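Local atomic coordinates of ribonuclease T2 (Homo sapiens, PDB entry 3T0O), a protein that cleaves single-stranded RNA, preferentially between purine and uridine residues, and thereby degrades microbial RNA for sensing by TLR8 in the innate immune response. Residues L13-H18 with R119-N124; Y37-G42 with P74-S79; G42-K47 with Q174-L179; F111-E116 with D183-N188; A147-R150 with V154-K157. All blocks are in the same frame, centred on the assembly; numbering follows the deposited sequence. Where two conformers were deposited one is given.

Interaction 1: residues L13-H18 with R119-N124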
# COMPACT_ATOMS: atom_id res chain seq x y z
N LEU A 13 2.96 -2.33 12.73
CA LEU A 13 2.98 -2.58 11.31
C LEU A 13 2.33 -1.42 10.58
O LEU A 13 1.47 -0.77 11.15
CB LEU A 13 2.19 -3.87 11.01
CG LEU A 13 2.94 -5.11 11.50
CD1 LEU A 13 1.92 -6.26 11.64
CD2 LEU A 13 4.09 -5.41 10.49
N ILE A 14 2.70 -1.20 9.32
CA ILE A 14 2.03 -0.18 8.51
C ILE A 14 1.51 -0.84 7.25
O ILE A 14 2.32 -1.42 6.49
CB ILE A 14 3.02 0.94 8.17
CG1 ILE A 14 3.64 1.55 9.40
CG2 ILE A 14 2.24 2.08 7.41
CD1 ILE A 14 4.90 2.40 9.04
N MET A 15 0.18 -0.85 7.05
CA MET A 15 -0.37 -1.38 5.81
C MET A 15 -0.36 -0.21 4.83
O MET A 15 -0.99 0.81 5.06
CB MET A 15 -1.79 -1.88 5.98
CG MET A 15 -2.49 -2.15 4.64
SD MET A 15 -1.70 -3.44 3.61
CE MET A 15 -2.91 -3.77 2.36
N VAL A 16 0.37 -0.35 3.72
CA VAL A 16 0.64 0.75 2.81
C VAL A 16 -0.04 0.40 1.51
O VAL A 16 0.20 -0.67 0.92
CB VAL A 16 2.15 0.81 2.55
CG1 VAL A 16 2.42 2.02 1.61
CG2 VAL A 16 2.83 0.97 3.92
N GLN A 17 -0.94 1.28 1.02
CA GLN A 17 -1.65 1.05 -0.22
C GLN A 17 -1.41 2.29 -1.09
O GLN A 17 -1.25 3.38 -0.57
CB GLN A 17 -3.14 0.91 0.06
CG GLN A 17 -3.43 -0.37 0.84
CD GLN A 17 -4.86 -0.50 1.23
OE1 GLN A 17 -5.27 -0.11 2.36
NE2 GLN A 17 -5.65 -0.94 0.34
N HIS A 18 -1.36 2.08 -2.39
CA HIS A 18 -1.04 3.19 -3.29
C HIS A 18 -1.93 3.22 -4.51
O HIS A 18 -2.59 2.26 -4.81
CB HIS A 18 0.47 3.27 -3.60
CG HIS A 18 1.05 2.00 -4.18
ND1 HIS A 18 2.42 1.85 -4.26
CD2 HIS A 18 0.49 0.86 -4.63
CE1 HIS A 18 2.67 0.69 -4.84
NE2 HIS A 18 1.52 0.03 -5.00
N ARG A 119 -8.18 -6.98 1.92
CA ARG A 119 -9.60 -7.30 1.68
C ARG A 119 -10.49 -6.78 2.79
O ARG A 119 -11.63 -6.34 2.54
CB ARG A 119 -9.77 -8.85 1.56
CG ARG A 119 -9.02 -9.44 0.35
CD ARG A 119 -9.33 -10.92 0.05
NE ARG A 119 -9.19 -11.81 1.20
CZ ARG A 119 -8.18 -12.65 1.42
NH1 ARG A 119 -7.14 -12.75 0.60
NH2 ARG A 119 -8.21 -13.41 2.50
N GLU A 120 -10.02 -6.94 4.04
CA GLU A 120 -10.80 -6.57 5.20
C GLU A 120 -10.85 -5.06 5.30
O GLU A 120 -11.90 -4.46 5.64
CB GLU A 120 -10.19 -7.18 6.46
CG GLU A 120 -10.38 -8.69 6.49
CD GLU A 120 -9.74 -9.34 7.67
OE1 GLU A 120 -9.07 -8.67 8.49
OE2 GLU A 120 -9.95 -10.55 7.78
N LEU A 121 -9.75 -4.39 4.99
CA LEU A 121 -9.82 -2.96 5.07
C LEU A 121 -10.69 -2.36 3.96
O LEU A 121 -11.46 -1.39 4.15
CB LEU A 121 -8.42 -2.38 4.94
CG LEU A 121 -7.63 -2.77 6.19
CD1 LEU A 121 -6.15 -2.43 5.89
CD2 LEU A 121 -8.10 -2.01 7.47
N ASP A 122 -10.61 -3.00 2.76
CA ASP A 122 -11.36 -2.51 1.60
C ASP A 122 -11.41 -1.01 1.43
O ASP A 122 -12.48 -0.41 1.35
CB ASP A 122 -12.72 -3.16 1.51
CG ASP A 122 -13.27 -3.10 0.05
OD1 ASP A 122 -12.59 -2.51 -0.83
OD2 ASP A 122 -14.37 -3.66 -0.10
N LEU A 123 -10.20 -0.46 1.33
CA LEU A 123 -10.08 0.98 1.14
C LEU A 123 -10.78 1.48 -0.10
O LEU A 123 -11.37 2.51 -0.06
CB LEU A 123 -8.57 1.30 1.11
CG LEU A 123 -8.25 2.73 0.64
CD1 LEU A 123 -8.70 3.79 1.69
CD2 LEU A 123 -6.72 2.76 0.43
N ASN A 124 -10.77 0.69 -1.15
CA ASN A 124 -11.46 1.07 -2.36
C ASN A 124 -12.97 1.26 -2.14
O ASN A 124 -13.51 2.30 -2.57
CB ASN A 124 -11.21 0.06 -3.41
CG ASN A 124 -9.85 0.22 -3.97
OD1 ASN A 124 -9.63 1.22 -4.66
ND2 ASN A 124 -8.97 -0.76 -3.75
O HOH W 1 -7.92 -2.12 0.98
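Q17 swings its CG to the side of its own backbone N (chi1 -68°) and then runs straight out from the strand, which lays its amide alongside L123; L123, with CG anti to its backbone N (chi1 168°), brings CD2 back against that amide. The two side chains slide past each other in opposite directions, Q17 OE1 lying 3.8 Å from L123 CD2. The polar end is served by water: one molecule accepts from Q17 NE2 at 2.6 Å and from the backbone N of L123 at 2.8 Å, joining strand to helix start where no direct hydrogen bond spans the two segments. Two residues earlier on each segment, M15 meets L121 through carbon alone, M15 CG to L121 CD1 at 3.9 Å. Y118 also packs on M15 and Q17, while D122, at the N-cap of helix 123-129, also bonds to the hydroxyl of S125. This is helix-on-sheet packing in the buried core of the RNase T2 alpha/beta fold, with helices 107-121 and 123-129 lying against strand 12-18.

Interaction 2: residues Y37-G42 with P74-S79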
# COMPACT_ATOMS: atom_id res chain seq x y z
N TYR A 37 -7.89 1.07 -9.08
CA TYR A 37 -8.19 0.87 -7.65
C TYR A 37 -6.90 0.89 -6.88
O TYR A 37 -5.83 0.70 -7.46
CB TYR A 37 -8.89 -0.49 -7.43
CG TYR A 37 -8.26 -1.68 -8.10
CD1 TYR A 37 -7.31 -2.46 -7.43
CD2 TYR A 37 -8.69 -2.07 -9.34
CE1 TYR A 37 -6.78 -3.60 -8.00
CE2 TYR A 37 -8.10 -3.19 -9.93
CZ TYR A 37 -7.13 -3.89 -9.24
OH TYR A 37 -6.66 -5.08 -9.86
N TRP A 38 -6.98 1.24 -5.61
CA TRP A 38 -5.84 1.21 -4.73
C TRP A 38 -5.35 -0.18 -4.56
O TRP A 38 -6.15 -1.11 -4.42
CB TRP A 38 -6.25 1.73 -3.33
CG TRP A 38 -6.57 3.21 -3.40
CD1 TRP A 38 -7.78 3.80 -3.84
CD2 TRP A 38 -5.70 4.29 -3.06
NE1 TRP A 38 -7.64 5.18 -3.82
CE2 TRP A 38 -6.40 5.51 -3.32
CE3 TRP A 38 -4.40 4.35 -2.53
CZ2 TRP A 38 -5.83 6.76 -3.12
CZ3 TRP A 38 -3.83 5.60 -2.29
CH2 TRP A 38 -4.56 6.80 -2.57
N THR A 39 -4.02 -0.32 -4.63
CA THR A 39 -3.43 -1.66 -4.48
C THR A 39 -2.41 -1.67 -3.35
O THR A 39 -2.06 -0.63 -2.76
CB THR A 39 -2.66 -2.09 -5.79
OG1 THR A 39 -1.68 -1.06 -6.08
CG2 THR A 39 -3.65 -2.13 -6.93
N ILE A 40 -1.93 -2.89 -3.01
CA ILE A 40 -1.00 -3.06 -1.92
C ILE A 40 0.39 -2.63 -2.30
O ILE A 40 0.93 -3.10 -3.31
CB ILE A 40 -0.94 -4.52 -1.51
CG1 ILE A 40 -2.34 -4.99 -1.10
CG2 ILE A 40 0.09 -4.64 -0.36
CD1 ILE A 40 -2.39 -6.54 -0.91
N HIS A 41 0.98 -1.73 -1.53
CA HIS A 41 2.40 -1.52 -1.62
C HIS A 41 3.12 -2.51 -0.70
O HIS A 41 3.95 -3.31 -1.17
CB HIS A 41 2.69 -0.11 -1.23
CG HIS A 41 4.10 0.25 -1.54
ND1 HIS A 41 4.54 1.56 -1.50
CD2 HIS A 41 5.16 -0.50 -1.91
CE1 HIS A 41 5.83 1.59 -1.80
NE2 HIS A 41 6.23 0.37 -2.07
N GLY A 42 2.76 -2.54 0.59
CA GLY A 42 3.29 -3.60 1.41
C GLY A 42 2.79 -3.48 2.84
O GLY A 42 2.01 -2.59 3.17
N PRO A 74 0.11 -5.60 -7.58
CA PRO A 74 0.91 -5.50 -8.80
C PRO A 74 2.07 -4.53 -8.66
O PRO A 74 2.08 -3.70 -7.74
CB PRO A 74 -0.08 -4.86 -9.81
CG PRO A 74 -1.00 -3.98 -8.94
CD PRO A 74 -1.21 -4.91 -7.70
N ASP A 75 3.05 -4.67 -9.56
CA ASP A 75 4.19 -3.78 -9.53
C ASP A 75 3.88 -2.53 -10.27
O ASP A 75 3.94 -2.48 -11.48
CB ASP A 75 5.39 -4.49 -10.12
CG ASP A 75 6.63 -3.62 -10.14
OD1 ASP A 75 6.54 -2.44 -9.73
OD2 ASP A 75 7.71 -4.11 -10.59
N VAL A 76 3.49 -1.52 -9.53
CA VAL A 76 3.12 -0.23 -10.14
C VAL A 76 4.08 0.87 -9.76
O VAL A 76 3.73 2.05 -9.93
CB VAL A 76 1.66 0.13 -9.77
CG1 VAL A 76 0.72 -0.90 -10.40
CG2 VAL A 76 1.46 0.25 -8.25
N ILE A 77 5.30 0.49 -9.39
CA ILE A 77 6.34 1.51 -9.17
C ILE A 77 7.36 1.34 -10.26
O ILE A 77 7.44 2.21 -11.13
CB ILE A 77 6.91 1.34 -7.80
CG1 ILE A 77 5.81 1.68 -6.77
CG2 ILE A 77 8.08 2.32 -7.66
CD1 ILE A 77 6.14 1.36 -5.39
N HIS A 78 8.14 0.26 -10.28
CA HIS A 78 9.04 0.09 -11.40
C HIS A 78 8.47 -0.65 -12.57
O HIS A 78 9.02 -0.58 -13.70
CB HIS A 78 10.25 -0.71 -11.02
CG HIS A 78 11.11 0.01 -10.03
ND1 HIS A 78 11.61 1.28 -10.25
CD2 HIS A 78 11.52 -0.36 -8.80
CE1 HIS A 78 12.28 1.66 -9.17
NE2 HIS A 78 12.25 0.68 -8.29
N SER A 79 7.38 -1.38 -12.26
CA SER A 79 6.70 -2.10 -13.31
C SER A 79 7.66 -2.99 -14.07
O SER A 79 7.68 -2.98 -15.30
CB SER A 79 5.93 -1.15 -14.26
OG SER A 79 4.90 -0.52 -13.51
O HOH W 2 0.62 -2.55 -5.93
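A single methyl group sits over the imidazole of H41, a predicted active-site residue: I77 CD1 lies 3.8 Å from the ring centroid, 29° off the ring normal, in a CH-pi contact. The closest ring atom is NE2, 3.5 Å from I77 CD1, and the two side chains cross at about a right angle. H41 CG is anti to the backbone N (chi1 -169°), which carries the ring out from the strand to meet the isoleucine. The ring's other nitrogen, ND1, is hydrogen-bonded to Q174, and H18 stacks on the ring as well.

Further back along the strand, T39 presses its CB on the proline ring of P74, at 3.7 Å from P74 CD, and V76 CG2 comes to 4.0 Å from T39 OG1. That hydroxyl gives its proton to a water at 2.7 Å, and the same water donates to the carbonyl oxygens of I40 and P74, so it joins both backbones. The loop's shape is held from within by an Asx turn: D75 OD1 takes the N-H of I77 and, from above the carboxylate plane, that of S79.

H41 and G42 both face V16 in a classic beta bulge, where strand 39-45 pairs with strand 12-18. I40 packs on L115 and Y118 of helix 107-121, and loop 74-79 runs between helices 66-72 and 84-98.

Interaction 3: residues G42-K47 with Q174-L179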
# COMPACT_ATOMS: atom_id res chain seq x y z
N GLY A 42 2.76 -2.54 0.59
CA GLY A 42 3.29 -3.60 1.41
C GLY A 42 2.79 -3.48 2.84
O GLY A 42 2.01 -2.59 3.17
N LEU A 43 3.22 -4.44 3.66
CA LEU A 43 2.93 -4.49 5.05
C LEU A 43 4.24 -4.36 5.79
O LEU A 43 5.06 -5.27 5.78
CB LEU A 43 2.20 -5.80 5.38
CG LEU A 43 1.94 -5.94 6.87
CD1 LEU A 43 0.91 -4.95 7.34
CD2 LEU A 43 1.38 -7.39 7.16
N TRP A 44 4.47 -3.18 6.32
CA TRP A 44 5.84 -2.87 6.75
C TRP A 44 5.98 -2.72 8.26
O TRP A 44 5.28 -1.90 8.86
CB TRP A 44 6.18 -1.50 6.19
CG TRP A 44 6.19 -1.41 4.68
CD1 TRP A 44 6.16 -2.37 3.81
CD2 TRP A 44 6.29 -0.18 3.96
NE1 TRP A 44 6.18 -1.86 2.51
CE2 TRP A 44 6.26 -0.50 2.61
CE3 TRP A 44 6.41 1.14 4.36
CZ2 TRP A 44 6.34 0.46 1.60
CZ3 TRP A 44 6.47 2.10 3.35
CH2 TRP A 44 6.39 1.76 2.05
N PRO A 45 6.88 -3.46 8.89
CA PRO A 45 7.26 -3.11 10.28
C PRO A 45 7.75 -1.68 10.24
O PRO A 45 8.46 -1.29 9.30
CB PRO A 45 8.37 -4.11 10.60
CG PRO A 45 7.93 -5.34 9.82
CD PRO A 45 7.48 -4.73 8.43
N ASP A 46 7.40 -0.94 11.28
CA ASP A 46 7.69 0.49 11.27
C ASP A 46 9.18 0.82 11.36
O ASP A 46 9.65 1.68 10.62
CB ASP A 46 6.87 1.25 12.34
CG ASP A 46 7.16 0.81 13.78
OD1 ASP A 46 7.83 -0.20 14.02
OD2 ASP A 46 6.80 1.59 14.72
N LYS A 47 9.93 0.13 12.18
CA LYS A 47 11.25 0.62 12.54
C LYS A 47 12.41 -0.29 12.20
O LYS A 47 13.54 -0.01 12.56
CB LYS A 47 11.24 0.95 14.02
CG LYS A 47 10.39 2.15 14.43
CD LYS A 47 10.90 3.49 13.87
CE LYS A 47 9.98 4.63 14.31
NZ LYS A 47 8.76 4.69 13.46
N GLN A 174 -0.59 7.66 -1.79
CA GLN A 174 -0.38 6.50 -0.87
C GLN A 174 -1.12 6.74 0.42
O GLN A 174 -1.12 7.86 0.91
CB GLN A 174 1.15 6.31 -0.69
CG GLN A 174 1.49 5.10 0.21
CD GLN A 174 2.95 4.70 -0.10
OE1 GLN A 174 3.15 3.91 -1.00
NE2 GLN A 174 3.86 5.17 0.70
N ILE A 175 -1.77 5.70 0.93
CA ILE A 175 -2.51 5.81 2.19
C ILE A 175 -2.00 4.73 3.09
O ILE A 175 -1.90 3.56 2.67
CB ILE A 175 -3.96 5.67 1.91
CG1 ILE A 175 -4.47 6.91 1.11
CG2 ILE A 175 -4.74 5.40 3.25
CD1 ILE A 175 -5.97 6.77 0.66
N GLU A 176 -1.61 5.12 4.27
CA GLU A 176 -0.98 4.18 5.26
C GLU A 176 -1.90 4.08 6.44
O GLU A 176 -2.40 5.08 6.94
CB GLU A 176 0.39 4.64 5.72
CG GLU A 176 1.28 4.80 4.46
CD GLU A 176 2.67 5.11 4.82
OE1 GLU A 176 2.90 5.51 5.94
OE2 GLU A 176 3.53 5.01 3.93
N LEU A 177 -2.11 2.85 6.92
CA LEU A 177 -2.93 2.61 8.14
C LEU A 177 -2.05 1.74 9.03
O LEU A 177 -1.52 0.70 8.61
CB LEU A 177 -4.21 1.84 7.82
CG LEU A 177 -5.23 2.68 6.99
CD1 LEU A 177 -6.21 1.78 6.24
CD2 LEU A 177 -5.93 3.63 7.98
N CYS A 178 -1.91 2.16 10.28
CA CYS A 178 -1.07 1.38 11.20
C CYS A 178 -1.89 0.26 11.83
O CYS A 178 -3.09 0.37 12.05
CB CYS A 178 -0.48 2.27 12.27
SG CYS A 178 0.84 3.27 11.46
N LEU A 179 -1.18 -0.82 12.14
CA LEU A 179 -1.82 -2.07 12.62
C LEU A 179 -1.02 -2.63 13.76
O LEU A 179 0.21 -2.49 13.82
CB LEU A 179 -1.89 -3.13 11.49
CG LEU A 179 -2.64 -2.72 10.25
CD1 LEU A 179 -2.44 -3.82 9.20
CD2 LEU A 179 -4.11 -2.54 10.52
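L43 and L179 meet through one methyl each, L43 CD1 to L179 CD1 at 4.0 Å, with the two side chains crossing at about a right angle. L43 reaches this place because its CG stands anti to the backbone N (chi1 177°). The second meeting is looser, aromatic carbon beside polar atoms: the six-membered ring of W44 approaches E176 and Q174 obliquely, with W44 CZ3 4.2 Å from E176 OE2 and W44 CH2 4.5 Å from Q174 NE2. The indole and carboxylate planes stand 77° apart, and no hydrogen bond joins the two segments.

In the next shell W44 and Q174 have polar partners of their own. W44 NE1 is hydrogen-bonded to E90, assigned to the active site by similarity, and the indole stacks on H94 and meets H41 edge-to-face. Q174 NE2 bonds to Q159. Between the segments runs strand 12-18, from which V16 packs on W44 and Q174, and I14 on E176.

The axes of strands 42-45 and 174-179 lie 8.9 Å apart at an angle of 52°, consistent with second neighbours in a twisted sheet. Both flank strand 12-18 in the antiparallel sheet of this RNase T2 fold and bring W44 and Q174 to the predicted active-site histidines H41 and H94.

Interaction 4: residues F111-E116 with D183-N188. With NAG (2-acetamido-2-deoxy-beta-D-glucopyranose), chain C.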
# COMPACT_ATOMS: atom_id res chain seq x y z
N PHE A 111 2.56 -12.93 3.28
CA PHE A 111 1.87 -12.43 2.12
C PHE A 111 0.37 -12.73 2.20
O PHE A 111 -0.42 -11.87 1.79
CB PHE A 111 2.49 -13.01 0.84
CG PHE A 111 3.77 -12.37 0.49
CD1 PHE A 111 3.79 -11.16 -0.18
CD2 PHE A 111 4.98 -13.01 0.73
CE1 PHE A 111 5.03 -10.58 -0.53
CE2 PHE A 111 6.20 -12.45 0.41
CZ PHE A 111 6.24 -11.25 -0.23
N GLY A 112 -0.01 -13.88 2.78
CA GLY A 112 -1.42 -14.20 2.82
C GLY A 112 -2.14 -13.27 3.76
O GLY A 112 -3.28 -12.85 3.48
N ARG A 113 -1.49 -12.94 4.88
CA ARG A 113 -2.13 -12.04 5.84
C ARG A 113 -2.25 -10.65 5.29
O ARG A 113 -3.23 -9.93 5.52
CB ARG A 113 -1.40 -12.05 7.22
CG ARG A 113 -1.99 -11.13 8.24
CD ARG A 113 -3.45 -11.51 8.60
NE ARG A 113 -3.87 -10.76 9.78
CZ ARG A 113 -5.13 -10.46 10.06
NH1 ARG A 113 -6.09 -10.84 9.23
NH2 ARG A 113 -5.42 -9.75 11.13
N SER A 114 -1.23 -10.23 4.53
CA SER A 114 -1.26 -8.96 3.87
C SER A 114 -2.42 -8.85 2.93
O SER A 114 -3.16 -7.87 2.94
CB SER A 114 0.05 -8.77 3.10
OG SER A 114 1.11 -8.67 4.05
N LEU A 115 -2.64 -9.89 2.15
CA LEU A 115 -3.80 -9.86 1.25
C LEU A 115 -5.10 -9.86 2.02
O LEU A 115 -6.06 -9.20 1.60
CB LEU A 115 -3.77 -11.11 0.36
CG LEU A 115 -2.63 -11.11 -0.64
CD1 LEU A 115 -2.44 -12.51 -1.21
CD2 LEU A 115 -2.90 -10.17 -1.78
N GLU A 116 -5.16 -10.61 3.12
CA GLU A 116 -6.40 -10.62 3.91
C GLU A 116 -6.69 -9.28 4.45
O GLU A 116 -7.83 -8.82 4.38
CB GLU A 116 -6.22 -11.60 5.05
CG GLU A 116 -7.42 -11.87 5.86
CD GLU A 116 -7.14 -13.03 6.80
OE1 GLU A 116 -6.08 -13.04 7.48
OE2 GLU A 116 -7.97 -13.97 6.86
N ASP A 183 -1.84 -8.90 16.27
CA ASP A 183 -3.11 -9.31 15.62
C ASP A 183 -3.50 -8.42 14.41
O ASP A 183 -4.57 -8.60 13.82
CB ASP A 183 -4.26 -9.26 16.64
CG ASP A 183 -3.87 -9.83 17.99
OD1 ASP A 183 -3.23 -10.91 18.00
OD2 ASP A 183 -4.20 -9.22 19.03
N GLN A 184 -2.64 -7.45 14.11
CA GLN A 184 -2.82 -6.48 13.01
C GLN A 184 -4.16 -5.83 13.07
O GLN A 184 -4.87 -5.77 12.03
CB GLN A 184 -2.62 -7.16 11.63
CG GLN A 184 -1.27 -7.84 11.53
CD GLN A 184 -1.27 -9.20 12.22
OE1 GLN A 184 -2.14 -10.03 11.96
NE2 GLN A 184 -0.27 -9.44 13.06
N GLN A 185 -4.54 -5.36 14.24
CA GLN A 185 -5.75 -4.56 14.39
C GLN A 185 -5.42 -3.08 14.13
O GLN A 185 -4.30 -2.65 14.38
CB GLN A 185 -6.36 -4.80 15.77
CG GLN A 185 -6.76 -6.28 15.96
CD GLN A 185 -7.75 -6.76 14.90
OE1 GLN A 185 -7.41 -7.59 14.03
NE2 GLN A 185 -8.97 -6.23 14.94
N LEU A 186 -6.39 -2.31 13.63
CA LEU A 186 -6.14 -0.88 13.38
C LEU A 186 -5.70 -0.15 14.64
O LEU A 186 -6.32 -0.31 15.71
CB LEU A 186 -7.38 -0.19 12.84
CG LEU A 186 -7.55 -0.64 11.40
CD1 LEU A 186 -9.03 -0.45 11.07
CD2 LEU A 186 -6.74 0.24 10.45
N GLN A 187 -4.66 0.68 14.46
CA GLN A 187 -4.20 1.54 15.58
C GLN A 187 -3.75 2.86 14.97
O GLN A 187 -3.53 2.97 13.78
CB GLN A 187 -3.03 0.87 16.36
CG GLN A 187 -1.83 0.58 15.53
CD GLN A 187 -0.57 0.35 16.39
OE1 GLN A 187 -0.27 -0.77 16.73
NE2 GLN A 187 0.14 1.41 16.73
N ASN A 188 -3.62 3.87 15.83
CA ASN A 188 -2.95 5.03 15.35
C ASN A 188 -1.46 4.79 15.16
O ASN A 188 -0.89 3.96 15.82
CB ASN A 188 -3.19 6.19 16.29
CG ASN A 188 -4.63 6.72 16.16
OD1 ASN A 188 -5.10 7.02 15.03
ND2 ASN A 188 -5.32 6.84 17.27
C1 NAG C . -6.66 7.37 17.27
C2 NAG C . -7.80 6.76 18.09
C3 NAG C . -9.09 7.61 18.00
C4 NAG C . -8.82 9.11 18.14
C5 NAG C . -7.75 9.47 17.12
C6 NAG C . -7.45 10.96 16.95
C7 NAG C . -7.55 4.35 18.34
C8 NAG C . -7.90 2.96 17.89
N2 NAG C . -8.07 5.39 17.69
O3 NAG C . -10.03 7.20 18.97
O4 NAG C . -10.00 9.89 17.98
O5 NAG C . -6.58 8.77 17.51
O6 NAG C . -6.95 11.46 18.16
O7 NAG C . -6.81 4.51 19.32
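R113 reaches from helix 107-121 to the loop 183-188 and spends its guanidinium on three acceptors. Its NE gives a nearly straight hydrogen bond (165°) to Q184 OE1 at 2.9 Å, with the oxygen in the guanidinium plane. The NH2 donates to the backbone O of D183 at 3.0 Å, coming from above the carbonyl plane, and adds a weak bond to Q184 OE1 at 3.4 Å. On the helix itself NH1 forms a salt bridge with E116 OE1 at 2.8 Å, and E120 offers only a long, weak ion pair. The chain bends at chi2 (63°), turning the guanidinium toward the loop.

Q184 also bends at chi2, and its amide stands 82° from the guanidinium plane. While OE1 faces the arginine, its NE2 donates to the backbone O of K181, so both ends of the amide are used. Farther along, Q187 NE2 bonds to N188 O at 2.9 Å. N188 carries the N-linked glycan through ND2, joined to NAG C1 at 1.4 Å, and its OD1 accepts from the backbone N of I155.

The positive charge of R113 is thus probably balanced by the E116 carboxylate, with two neutral carbonyl oxygens as further acceptors. With donors spread over NE, NH1 and NH2, the group's rotation is fixed from several sides, and the tie of helix to loop is directional and polar rather than apolar.

Interaction 5: residues A147-R150 with V154-K157. With NAG (2-acetamido-2-deoxy-beta-D-glucopyranose), chain C.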
# COMPACT_ATOMS: atom_id res chain seq x y z
N ALA A 147 -12.55 11.49 6.50
CA ALA A 147 -13.47 10.39 6.20
C ALA A 147 -12.82 9.03 6.52
O ALA A 147 -13.51 8.18 7.09
CB ALA A 147 -13.95 10.52 4.79
N LEU A 148 -11.55 8.83 6.18
CA LEU A 148 -10.89 7.61 6.59
C LEU A 148 -10.74 7.48 8.09
O LEU A 148 -10.89 6.39 8.66
CB LEU A 148 -9.56 7.45 5.88
CG LEU A 148 -9.86 7.42 4.39
CD1 LEU A 148 -8.49 7.30 3.76
CD2 LEU A 148 -10.78 6.27 3.86
N ALA A 149 -10.53 8.58 8.80
CA ALA A 149 -10.51 8.48 10.24
C ALA A 149 -11.83 8.06 10.82
O ALA A 149 -11.86 7.31 11.81
CB ALA A 149 -10.03 9.82 10.81
N ARG A 150 -12.92 8.52 10.25
CA ARG A 150 -14.25 8.11 10.77
C ARG A 150 -14.47 6.63 10.51
O ARG A 150 -14.90 5.89 11.39
CB ARG A 150 -15.34 8.94 10.14
CG ARG A 150 -16.76 8.41 10.33
CD ARG A 150 -17.43 8.98 11.47
NE ARG A 150 -18.72 8.35 11.59
CZ ARG A 150 -19.83 8.98 12.00
NH1 ARG A 150 -19.82 10.28 12.29
NH2 ARG A 150 -20.97 8.29 12.08
N VAL A 154 -9.05 5.38 13.18
CA VAL A 154 -7.68 5.70 13.40
C VAL A 154 -7.26 6.68 12.32
O VAL A 154 -7.88 6.73 11.27
CB VAL A 154 -6.76 4.45 13.33
CG1 VAL A 154 -7.06 3.46 14.44
CG2 VAL A 154 -6.85 3.74 11.95
N ILE A 155 -6.21 7.45 12.58
CA ILE A 155 -5.79 8.49 11.61
C ILE A 155 -4.81 7.86 10.63
O ILE A 155 -3.81 7.25 11.04
CB ILE A 155 -5.04 9.63 12.35
CG1 ILE A 155 -5.86 10.25 13.50
CG2 ILE A 155 -4.57 10.67 11.34
CD1 ILE A 155 -7.27 10.54 13.18
N PRO A 156 -5.13 7.94 9.34
CA PRO A 156 -4.23 7.37 8.32
C PRO A 156 -3.12 8.38 8.07
O PRO A 156 -3.28 9.57 8.41
CB PRO A 156 -5.12 7.28 7.10
CG PRO A 156 -6.01 8.47 7.24
CD PRO A 156 -6.30 8.59 8.74
N LYS A 157 -2.04 7.92 7.43
CA LYS A 157 -1.10 8.83 6.87
C LYS A 157 -1.41 8.86 5.38
O LYS A 157 -1.68 7.84 4.74
CB LYS A 157 0.33 8.30 7.05
CG LYS A 157 0.71 8.12 8.48
CD LYS A 157 2.25 7.85 8.58
C1 NAG C . -6.66 7.37 17.27
C2 NAG C . -7.80 6.76 18.09
C3 NAG C . -9.09 7.61 18.00
C4 NAG C . -8.82 9.11 18.14
C5 NAG C . -7.75 9.47 17.12
C6 NAG C . -7.45 10.96 16.95
C7 NAG C . -7.55 4.35 18.34
C8 NAG C . -7.90 2.96 17.89
N2 NAG C . -8.07 5.39 17.69
O3 NAG C . -10.03 7.20 18.97
O4 NAG C . -10.00 9.89 17.98
O5 NAG C . -6.58 8.77 17.51
O6 NAG C . -6.95 11.46 18.16
O7 NAG C . -6.81 4.51 19.32
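I155 reaches back from the loop to A149 on helix 141-152, although its CB begins by pointing away from the helix. From CB, the CG2 branch stands anti to the backbone N, while CG1 lies beside that N (chi1 -55°) and passes near the sugar, 3.9 Å from NAG C6. The chain then turns at chi2 (-45°), so the tip CD1 lies against two partners, A149 CB at 3.7 Å and NAG C6 at 3.8 Å. One methyl therefore touches both the helix and the glycan.

The backbone comes close as well: A149 CA sends its hydrogen to V154 O, 3.3 Å away, in a CA-H...O contact with an angle of 159° at the hydrogen. One residue on from I155, the ring of P156 packs against the helix, its CG 3.9 Å from L148 CB. V154 CG1 turns to the acetamido methyl of the sugar, 3.6 Å from NAG C8.

The sugar, attached to N188, is also hydrogen-bonded to G153 O. L148 continues inward to L123, V126 and L127 of helix 123-129 and to I175 of strand 171-180. The arrangement belongs to a tight helix-to-strand connection, in which the chain leaving helix 141-152 folds back against its last turn before strand 157-161, with an N-linked glycan resting on the outer side of the bend.

How the interactions relate
From the N terminus, strand 12-18 opens interaction 1, which closes about a hundred residues later at the junction of helices 107-121 and 123-129. Interaction 2 is nested inside that loop, tying strand 39-45 to the loop after helix 66-72. Interaction 3 starts at G42, shared with interaction 2, and crosses both 1 and 2 before closing on strand 171-180. Interaction 4 leaves helix 107-121 for the segment following that strand and crosses 1 and 3. Interaction 5, a short local closure, nests within the loops of both 3 and 4. Together they bind the central sheet to its helices, while interactions 4 and 5 meet at the glycan.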